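Local coordinates for protein putative non-ribosomal peptide synthetase (Actinomadura parvosata subsp. kistnae, PDB 6M7L) that belongs to the condensation-domain family of non-ribosomal peptide synthetases and, with a degenerate form of the family's catalytic motif, probably does not itself form peptide bonds, at residues Arg30-Leu33 with Leu34-Gly38; Asp92-Thr95 with Gly96-Pro99; Leu114-Arg117 with Ala118-Phe122; Ala152-Glu155 with Glu156-Asp159. All coordinates share one frame; numbering follows the deposited sequence.

Contact 1: residues Arg30-Leu33 with Leu34-Gly38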
loop_
_atom_site.group_PDB
_atom_site.type_symbol
_atom_site.label_atom_id
_atom_site.label_comp_id
_atom_site.label_asym_id
_atom_site.label_seq_id
_atom_site.Cartn_x
_atom_site.Cartn_y
_atom_site.Cartn_z
ATOM N N ARG A 30 -23.224 1.436 -20.381
ATOM C CA ARG A 30 -24.251 1.080 -19.409
ATOM C C ARG A 30 -24.321 2.100 -18.279
ATOM O O ARG A 30 -25.414 2.464 -17.830
ATOM C CB ARG A 30 -23.992 -0.320 -18.858
ATOM C CG ARG A 30 -25.138 -0.857 -18.024
ATOM C CD ARG A 30 -24.957 -2.325 -17.684
ATOM N NE ARG A 30 -26.068 -2.816 -16.879
ATOM C CZ ARG A 30 -26.143 -2.692 -15.559
ATOM N NH1 ARG A 30 -25.164 -2.098 -14.891
ATOM N NH2 ARG A 30 -27.195 -3.164 -14.905
ATOM N N MET A 31 -23.165 2.580 -17.813
ATOM C CA MET A 31 -23.157 3.560 -16.733
ATOM C C MET A 31 -23.828 4.857 -17.161
ATOM O O MET A 31 -24.556 5.475 -16.375
ATOM C CB MET A 31 -21.725 3.828 -16.269
ATOM C CG MET A 31 -21.054 2.644 -15.593
ATOM S SD MET A 31 -22.035 1.991 -14.235
ATOM C CE MET A 31 -22.318 3.494 -13.310
ATOM N N TRP A 32 -23.590 5.290 -18.400
ATOM C CA TRP A 32 -24.222 6.509 -18.890
ATOM C C TRP A 32 -25.738 6.364 -18.911
ATOM O O TRP A 32 -26.468 7.255 -18.458
ATOM C CB TRP A 32 -23.688 6.850 -20.282
ATOM C CG TRP A 32 -24.112 8.201 -20.771
ATOM C CD1 TRP A 32 -23.443 9.378 -20.605
ATOM C CD2 TRP A 32 -25.305 8.517 -21.500
ATOM N NE1 TRP A 32 -24.141 10.408 -21.187
ATOM C CE2 TRP A 32 -25.289 9.906 -21.743
ATOM C CE3 TRP A 32 -26.385 7.763 -21.971
ATOM C CZ2 TRP A 32 -26.311 10.556 -22.437
ATOM C CZ3 TRP A 32 -27.396 8.409 -22.660
ATOM C CH2 TRP A 32 -27.351 9.791 -22.886
ATOM N N LEU A 33 -26.230 5.233 -19.423
ATOM C CA LEU A 33 -27.669 5.008 -19.503
ATOM C C LEU A 33 -28.306 5.015 -18.119
ATOM O O LEU A 33 -29.279 5.739 -17.876
ATOM C CB LEU A 33 -27.948 3.690 -20.228
ATOM C CG LEU A 33 -27.615 3.685 -21.721
ATOM C CD1 LEU A 33 -27.702 2.286 -22.298
ATOM C CD2 LEU A 33 -28.533 4.632 -22.472
ATOM N N LEU A 34 -27.757 4.230 -17.189
ATOM C CA LEU A 34 -28.307 4.182 -15.839
ATOM C C LEU A 34 -28.145 5.494 -15.084
ATOM O O LEU A 34 -28.781 5.664 -14.037
ATOM C CB LEU A 34 -27.656 3.054 -15.041
ATOM C CG LEU A 34 -27.768 1.643 -15.616
ATOM C CD1 LEU A 34 -27.148 0.639 -14.658
ATOM C CD2 LEU A 34 -29.216 1.287 -15.916
ATOM N N SER A 35 -27.316 6.417 -15.574
ATOM C CA SER A 35 -27.185 7.720 -14.937
ATOM C C SER A 35 -28.371 8.632 -15.217
ATOM O O SER A 35 -28.517 9.657 -14.544
ATOM C CB SER A 35 -25.896 8.410 -15.393
ATOM O OG SER A 35 -26.120 9.196 -16.552
ATOM N N ARG A 36 -29.214 8.287 -16.187
ATOM C CA ARG A 36 -30.373 9.104 -16.535
ATOM C C ARG A 36 -31.625 8.503 -15.899
ATOM O O ARG A 36 -32.504 7.966 -16.571
ATOM C CB ARG A 36 -30.514 9.206 -18.053
ATOM C CG ARG A 36 -29.202 9.176 -18.826
ATOM C CD ARG A 36 -28.371 10.423 -18.582
ATOM N NE ARG A 36 -29.019 11.631 -19.085
ATOM C CZ ARG A 36 -28.584 12.865 -18.848
ATOM N NH1 ARG A 36 -29.236 13.908 -19.345
ATOM N NH2 ARG A 36 -27.500 13.059 -18.109
ATOM N N ILE A 37 -31.690 8.588 -14.569
ATOM C CA ILE A 37 -32.788 7.965 -13.834
ATOM C C ILE A 37 -33.326 8.905 -12.758
ATOM O O ILE A 37 -34.534 8.941 -12.505
ATOM C CB ILE A 37 -32.353 6.609 -13.247
ATOM C CG1 ILE A 37 -32.184 5.588 -14.377
ATOM C CG2 ILE A 37 -33.366 6.101 -12.240
ATOM C CD1 ILE A 37 -31.973 4.168 -13.909
ATOM N N GLY A 38 -32.455 9.672 -12.118
ATOM C CA GLY A 38 -32.887 10.771 -11.277
ATOM C C GLY A 38 -32.538 10.575 -9.814
ATOM O O GLY A 38 -31.974 9.562 -9.401
#

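Contact 2: residues Asp92-Thr95 with Gly96-Pro99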
loop_
_atom_site.group_PDB
_atom_site.type_symbol
_atom_site.label_atom_id
_atom_site.label_comp_id
_atom_site.label_asym_id
_atom_site.label_seq_id
_atom_site.Cartn_x
_atom_site.Cartn_y
_atom_site.Cartn_z
ATOM N N ASP A 92 -9.970 20.368 -21.274
ATOM C CA ASP A 92 -8.653 20.681 -20.744
ATOM C C ASP A 92 -8.709 20.704 -19.217
ATOM O O ASP A 92 -9.759 20.495 -18.602
ATOM C CB ASP A 92 -8.134 22.000 -21.319
ATOM C CG ASP A 92 -9.084 23.163 -21.087
ATOM O OD1 ASP A 92 -10.160 22.952 -20.498
ATOM O OD2 ASP A 92 -8.754 24.296 -21.497
ATOM N N ALA A 93 -7.559 20.957 -18.591
ATOM C CA ALA A 93 -7.496 20.918 -17.133
ATOM C C ALA A 93 -8.306 22.047 -16.507
ATOM O O ALA A 93 -9.004 21.835 -15.509
ATOM C CB ALA A 93 -6.042 20.977 -16.669
ATOM N N GLU A 94 -8.234 23.251 -17.077
ATOM C CA GLU A 94 -8.898 24.405 -16.482
ATOM C C GLU A 94 -10.409 24.316 -16.665
ATOM O O GLU A 94 -11.140 24.096 -15.693
ATOM C CB GLU A 94 -8.360 25.706 -17.079
ATOM C CG GLU A 94 -8.732 26.945 -16.279
ATOM C CD GLU A 94 -8.367 26.824 -14.809
ATOM O OE1 GLU A 94 -9.210 27.170 -13.953
ATOM O OE2 GLU A 94 -7.239 26.377 -14.507
ATOM N N THR A 95 -10.891 24.496 -17.894
ATOM C CA THR A 95 -12.298 24.244 -18.187
ATOM C C THR A 95 -12.536 22.744 -18.094
ATOM O O THR A 95 -12.128 21.986 -18.977
ATOM C CB THR A 95 -12.675 24.771 -19.569
ATOM O OG1 THR A 95 -12.265 23.829 -20.569
ATOM C CG2 THR A 95 -11.996 26.106 -19.836
ATOM N N GLY A 96 -13.183 22.306 -17.022
ATOM C CA GLY A 96 -13.275 20.888 -16.723
ATOM C C GLY A 96 -12.588 20.488 -15.438
ATOM O O GLY A 96 -12.504 19.286 -15.147
ATOM N N ARG A 97 -12.068 21.439 -14.670
ATOM C CA ARG A 97 -11.661 21.149 -13.309
ATOM C C ARG A 97 -12.889 20.713 -12.509
ATOM O O ARG A 97 -14.013 21.125 -12.811
ATOM C CB ARG A 97 -11.021 22.381 -12.671
ATOM C CG ARG A 97 -12.009 23.498 -12.370
ATOM C CD ARG A 97 -11.327 24.753 -11.850
ATOM N NE ARG A 97 -10.038 24.467 -11.226
ATOM C CZ ARG A 97 -9.482 25.225 -10.286
ATOM N NH1 ARG A 97 -10.110 26.307 -9.846
ATOM N NH2 ARG A 97 -8.303 24.895 -9.776
ATOM N N PRO A 98 -12.711 19.862 -11.497
ATOM C CA PRO A 98 -13.858 19.441 -10.703
ATOM C C PRO A 98 -14.376 20.593 -9.863
ATOM O O PRO A 98 -13.596 21.449 -9.411
ATOM C CB PRO A 98 -13.282 18.319 -9.822
ATOM C CG PRO A 98 -11.854 18.706 -9.659
ATOM C CD PRO A 98 -11.456 19.270 -11.001
ATOM N N PRO A 99 -15.685 20.673 -9.646
ATOM C CA PRO A 99 -16.205 21.655 -8.693
ATOM C C PRO A 99 -15.800 21.299 -7.273
ATOM O O PRO A 99 -15.615 20.129 -6.928
ATOM C CB PRO A 99 -17.725 21.572 -8.881
ATOM C CG PRO A 99 -17.964 20.235 -9.500
ATOM C CD PRO A 99 -16.759 19.942 -10.341
#

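Contact 3: residues Leu114-Arg117 with Ala118-Phe122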
loop_
_atom_site.group_PDB
_atom_site.type_symbol
_atom_site.label_atom_id
_atom_site.label_comp_id
_atom_site.label_asym_id
_atom_site.label_seq_id
_atom_site.Cartn_x
_atom_site.Cartn_y
_atom_site.Cartn_z
ATOM N N LEU A 114 -22.573 13.916 3.950
ATOM C CA LEU A 114 -21.791 12.987 3.142
ATOM C C LEU A 114 -22.691 12.095 2.299
ATOM O O LEU A 114 -22.419 11.867 1.115
ATOM C CB LEU A 114 -20.887 12.142 4.039
ATOM C CG LEU A 114 -19.714 12.858 4.708
ATOM C CD1 LEU A 114 -19.063 11.951 5.740
ATOM C CD2 LEU A 114 -18.697 13.304 3.668
ATOM N N ALA A 115 -23.775 11.585 2.890
ATOM C CA ALA A 115 -24.692 10.734 2.138
ATOM C C ALA A 115 -25.374 11.509 1.018
ATOM O O ALA A 115 -25.469 11.021 -0.114
ATOM C CB ALA A 115 -25.732 10.124 3.077
ATOM N N ASP A 116 -25.848 12.721 1.315
ATOM C CA ASP A 116 -26.519 13.525 0.301
ATOM C C ASP A 116 -25.573 13.877 -0.840
ATOM O O ASP A 116 -25.907 13.696 -2.017
ATOM C CB ASP A 116 -27.093 14.794 0.929
ATOM C CG ASP A 116 -27.523 15.808 -0.108
ATOM O OD1 ASP A 116 -28.580 15.599 -0.739
ATOM O OD2 ASP A 116 -26.799 16.807 -0.303
ATOM N N ARG A 117 -24.384 14.390 -0.510
ATOM C CA ARG A 117 -23.446 14.797 -1.551
ATOM C C ARG A 117 -22.945 13.606 -2.358
ATOM O O ARG A 117 -22.656 13.747 -3.551
ATOM C CB ARG A 117 -22.269 15.552 -0.935
ATOM C CG ARG A 117 -22.647 16.820 -0.186
ATOM C CD ARG A 117 -23.353 17.826 -1.081
ATOM N NE ARG A 117 -23.406 19.148 -0.463
ATOM C CZ ARG A 117 -24.388 19.568 0.328
ATOM N NH1 ARG A 117 -24.346 20.788 0.847
ATOM N NH2 ARG A 117 -25.412 18.770 0.600
ATOM N N ALA A 118 -22.837 12.431 -1.734
ATOM C CA ALA A 118 -22.410 11.249 -2.474
ATOM C C ALA A 118 -23.490 10.765 -3.430
ATOM O O ALA A 118 -23.177 10.158 -4.460
ATOM C CB ALA A 118 -22.019 10.129 -1.511
ATOM N N GLY A 119 -24.757 11.026 -3.114
ATOM C CA GLY A 119 -25.857 10.579 -3.941
ATOM C C GLY A 119 -26.317 11.545 -5.005
ATOM O O GLY A 119 -27.058 11.136 -5.904
ATOM N N ARG A 120 -25.900 12.807 -4.931
ATOM C CA ARG A 120 -26.340 13.801 -5.905
ATOM C C ARG A 120 -25.987 13.340 -7.316
ATOM O O ARG A 120 -24.821 13.025 -7.589
ATOM C CB ARG A 120 -25.705 15.163 -5.628
ATOM C CG ARG A 120 -26.291 15.914 -4.447
ATOM C CD ARG A 120 -25.735 17.325 -4.375
ATOM N NE ARG A 120 -26.435 18.134 -3.381
ATOM C CZ ARG A 120 -26.107 19.384 -3.070
ATOM N NH1 ARG A 120 -25.085 19.975 -3.676
ATOM N NH2 ARG A 120 -26.801 20.043 -2.152
ATOM N N PRO A 121 -26.952 13.286 -8.230
ATOM C CA PRO A 121 -26.682 12.731 -9.561
ATOM C C PRO A 121 -25.762 13.625 -10.377
ATOM O O PRO A 121 -25.637 14.829 -10.141
ATOM C CB PRO A 121 -28.074 12.645 -10.200
ATOM C CG PRO A 121 -29.046 12.752 -9.052
ATOM C CD PRO A 121 -28.371 13.629 -8.050
ATOM N N PHE A 122 -25.106 13.004 -11.352
ATOM C CA PHE A 122 -24.284 13.706 -12.324
ATOM C C PHE A 122 -25.051 13.868 -13.630
ATOM O O PHE A 122 -25.756 12.953 -14.067
ATOM C CB PHE A 122 -22.979 12.954 -12.602
ATOM C CG PHE A 122 -21.980 13.008 -11.481
ATOM C CD1 PHE A 122 -21.935 12.005 -10.527
ATOM C CD2 PHE A 122 -21.064 14.044 -11.400
ATOM C CE1 PHE A 122 -21.007 12.043 -9.501
ATOM C CE2 PHE A 122 -20.131 14.087 -10.376
ATOM C CZ PHE A 122 -20.104 13.085 -9.426
#

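Contact 4: residues Ala152-Glu155 with Glu156-Asp159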
loop_
_atom_site.group_PDB
_atom_site.type_symbol
_atom_site.label_atom_id
_atom_site.label_comp_id
_atom_site.label_asym_id
_atom_site.label_seq_id
_atom_site.Cartn_x
_atom_site.Cartn_y
_atom_site.Cartn_z
ATOM N N ALA A 152 -16.325 6.769 -14.848
ATOM C CA ALA A 152 -14.954 7.243 -14.904
ATOM C C ALA A 152 -14.029 6.594 -13.891
ATOM O O ALA A 152 -12.810 6.658 -14.075
ATOM C CB ALA A 152 -14.902 8.762 -14.694
ATOM N N ALA A 153 -14.560 5.976 -12.840
ATOM C CA ALA A 153 -13.732 5.483 -11.749
ATOM C C ALA A 153 -14.336 4.205 -11.193
ATOM O O ALA A 153 -15.548 4.137 -10.964
ATOM C CB ALA A 153 -13.605 6.540 -10.646
ATOM N N ASP A 154 -13.495 3.196 -10.980
ATOM C CA ASP A 154 -13.923 1.954 -10.360
ATOM C C ASP A 154 -13.533 1.967 -8.881
ATOM O O ASP A 154 -13.135 2.999 -8.331
ATOM C CB ASP A 154 -13.339 0.751 -11.112
ATOM C CG ASP A 154 -11.817 0.735 -11.125
ATOM O OD1 ASP A 154 -11.188 1.665 -10.578
ATOM O OD2 ASP A 154 -11.243 -0.222 -11.692
ATOM N N GLU A 155 -13.654 0.812 -8.221
ATOM C CA GLU A 155 -13.297 0.730 -6.808
ATOM C C GLU A 155 -11.818 1.039 -6.604
ATOM O O GLU A 155 -11.451 1.837 -5.733
ATOM C CB GLU A 155 -13.641 -0.654 -6.256
ATOM C CG GLU A 155 -13.877 -0.683 -4.749
ATOM C CD GLU A 155 -13.732 -2.076 -4.153
ATOM O OE1 GLU A 155 -12.582 -2.526 -3.963
ATOM O OE2 GLU A 155 -14.767 -2.722 -3.879
ATOM N N GLU A 156 -10.954 0.424 -7.415
ATOM C CA GLU A 156 -9.516 0.637 -7.297
ATOM C C GLU A 156 -9.110 2.068 -7.618
ATOM O O GLU A 156 -8.059 2.518 -7.151
ATOM C CB GLU A 156 -8.759 -0.326 -8.213
ATOM C CG GLU A 156 -8.859 -1.794 -7.814
ATOM C CD GLU A 156 -10.236 -2.374 -8.060
ATOM O OE1 GLU A 156 -10.885 -1.959 -9.043
ATOM O OE2 GLU A 156 -10.677 -3.228 -7.264
ATOM N N SER A 157 -9.913 2.791 -8.405
ATOM C CA SER A 157 -9.577 4.167 -8.747
ATOM C C SER A 157 -9.643 5.096 -7.545
ATOM O O SER A 157 -8.996 6.148 -7.559
ATOM C CB SER A 157 -10.505 4.685 -9.848
ATOM O OG SER A 157 -10.231 4.058 -11.092
ATOM N N VAL A 158 -10.414 4.742 -6.516
ATOM C CA VAL A 158 -10.505 5.590 -5.329
ATOM C C VAL A 158 -9.141 5.710 -4.668
ATOM O O VAL A 158 -8.705 6.805 -4.291
ATOM C CB VAL A 158 -11.560 5.039 -4.354
ATOM C CG1 VAL A 158 -11.465 5.745 -3.012
ATOM C CG2 VAL A 158 -12.946 5.203 -4.942
ATOM N N ASP A 159 -8.443 4.580 -4.527
ATOM C CA ASP A 159 -7.081 4.597 -4.007
ATOM C C ASP A 159 -6.171 5.447 -4.887
ATOM O O ASP A 159 -5.402 6.276 -4.387
ATOM C CB ASP A 159 -6.555 3.165 -3.900
ATOM C CG ASP A 159 -5.110 3.104 -3.460
ATOM O OD1 ASP A 159 -4.771 3.717 -2.428
ATOM O OD2 ASP A 159 -4.312 2.433 -4.146
#

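Contact 1: residues Arg30-Leu33 with Leu34-Gly38
Arg30 and Leu34, one helical turn apart, meet where methyl CD1 of the leucine lies against one face of the guanidinium, off its centre and 3.4 Å from NH1. The arginine gets there on an extended chain: CG is anti to the backbone N (chi1 -170°) and the next two torsions are also near 180°, so the flat end is carried on along the helix until it draws level with Leu34. Its polar end is held elsewhere, NH1 forming a salt bridge with Glu407. In the backbone, Leu34 N donates to Arg30 O at 3.0 Å, almost straight. Here helix 26-34 gives way to the loop, and Ser35 OG, set between its own backbone N and carbonyl carbon, gives a hydrogen bond of 2.7 Å to Trp32 O from slightly outside the carbonyl plane. Ser35 N has weak bonds to Met31 O and Trp32 O, whereas Arg36 N reaches Leu33 O at 3.1 Å. Arg36 CG, beside its own backbone N (chi1 -32°), stands over one face of the Trp32 indole, 4.3 Å from CZ3; the bends at chi2 and chi3 then shape the chain beyond it. The two polar tips part company: Trp32 NE1 is bound by Phe79 O, and Arg36 NH2 forms a salt bridge with Asp123.

Contact 2: residues Asp92-Thr95 with Gly96-Pro99
A type II beta turn from Glu94 to Arg97 brings the side chains of its two end residues together, in the loop that runs from strand 89-90 to strand 100-102. Arg97 N closes the turn on Glu94 O at 3.0 Å, with an N-H...O angle of 163°. Glu94 and Arg97 then leave the backbone side by side, pointing the same way. OE1 of Glu94 comes over one face of the guanidinium, near its rim, and is 3.8 Å from Arg97 CD. The distance from Glu94 OE1 to Arg97 NE, 3.9 Å, makes a long salt bridge of charge attraction alone, for the carboxylate oxygen is well out of the guanidinium plane and no N-H points at it. The bend at chi2 of Glu94 (52°) folds the carboxylate back toward the arginine. With chi1 at 71°, Arg97 CG lies between its own N and carbonyl carbon, 3.5 Å from Glu94 O. Thr95 and Gly96 occupy the corners of the turn. Gly96 takes the positive phi of the third position, where a side chain would run into Thr95 O. Beyond the turn the chain straightens into Pro98, which packs on Leu65 of helix 58-71 and on Trp130, while Arg97 rests on Ala66 of the same helix.

Contact 3: residues Leu114-Arg117 with Ala118-Phe122
Arg117 and Arg120 stack guanidinium on guanidinium at the C-terminal end of helix 110-119, their centres 3.8 Å apart and their planes only 9° from parallel. The overlap is offset: NH2 of Arg120 stands over the rim of the Arg117 group, while CD of Arg117 lies over the centre of the Arg120 group. Asp116 probably offsets part of the like charge, and the three residues form one salt-bridge network. Asp116 OD2 accepts from Arg117 NH2 at 2.6 Å and also reaches Arg120 NE at 3.4 Å, with the carboxylate turned almost perpendicular to the Arg120 plane. The bend at chi2 of Arg117 (-60°) swings its guanidinium alongside the extended Arg120 chain. Tight packing belongs to the inner face, where Arg117 is buried and its NH1 has a second carboxylate partner in Glu101. Looser is the outer side, where Arg120 is exposed and Ala115 and Gly119 put little bulk on the helix surface. In the backbone Ala118 N still donates to Leu114 O at 2.9 Å, but at Arg120, the first residue to leave helical angles, the bond from its N to Asp116 O is weak. The helix is the crossover of a beta-alpha-beta unit between strands 100-102 and 130-136; Leu114 and Arg117 lie on Phe135 and Leu145 of the sheet, and Ala118 meets Arg47 of strand 45-53.

Contact 4: residues Ala152-Glu155 with Glu156-Asp159
An N-terminal cap joins Asp154 to Ser157 where the loop after strand 141-149 turns into helix 155-172. OD1 of Asp154 takes two donors from the serine: the backbone N at 2.8 Å, nearly along the C-O axis, and OG at 2.6 Å, from above the carboxylate plane. The two arrive from opposite faces of that plane, a grip that limits the swing of the carboxylate. The cap depends on chi1 of Asp154 (60°), which turns CG back over the start of the helix, and on OG of Ser157, set beside its own N. Beside the polar pair, CB of Ala153 touches CB of Ser157 at 3.7 Å. Sequence and position match the HHxxxDG motif of condensation domains, here in the degenerate form His149 to Glu155, so Asp154 stands at the motif's aspartate. The same OD1 also forms a salt bridge with Arg301, as this aspartate commonly does with an arginine in the family. Asp154 OD2 and Glu156 OE1, two like-charged acceptors on carboxylates nearly at right angles, come within 3.2 Å, a proximity probably eased by Arg301 and by Arg298. Glu156 is bent at chi2, and its OE2 forms a salt bridge with Arg298, which also has a long, weak ion pair with Glu155. Further along, Val158 N donates to Glu155 O at 3.2 Å, and the valine side chain packs on Val46 and Val48 of strand 45-53.

In the fold
Contacts 1 to 4 follow one another along the chain, and all lie in the condensation domain. Contacts 1, 3 and 4 touch strands of the five-stranded sheet, and contact 2 leads into its edge strand 100-102. Contacts 1 and 3, with centres about 15 Å apart, meet where Gly38 packs on Pro121. Contact 4 is nearest the middle of the chain and contact 2 the most peripheral. Met31 and Ser35 of contact 1 touch His149, the first residue of the motif whose aspartate, Asp154, is in contact 4, although the two contacts do not touch (nearest atoms about 6 Å apart). Contacts 1 and 4 thus lie beside what is probably a degenerate catalytic motif.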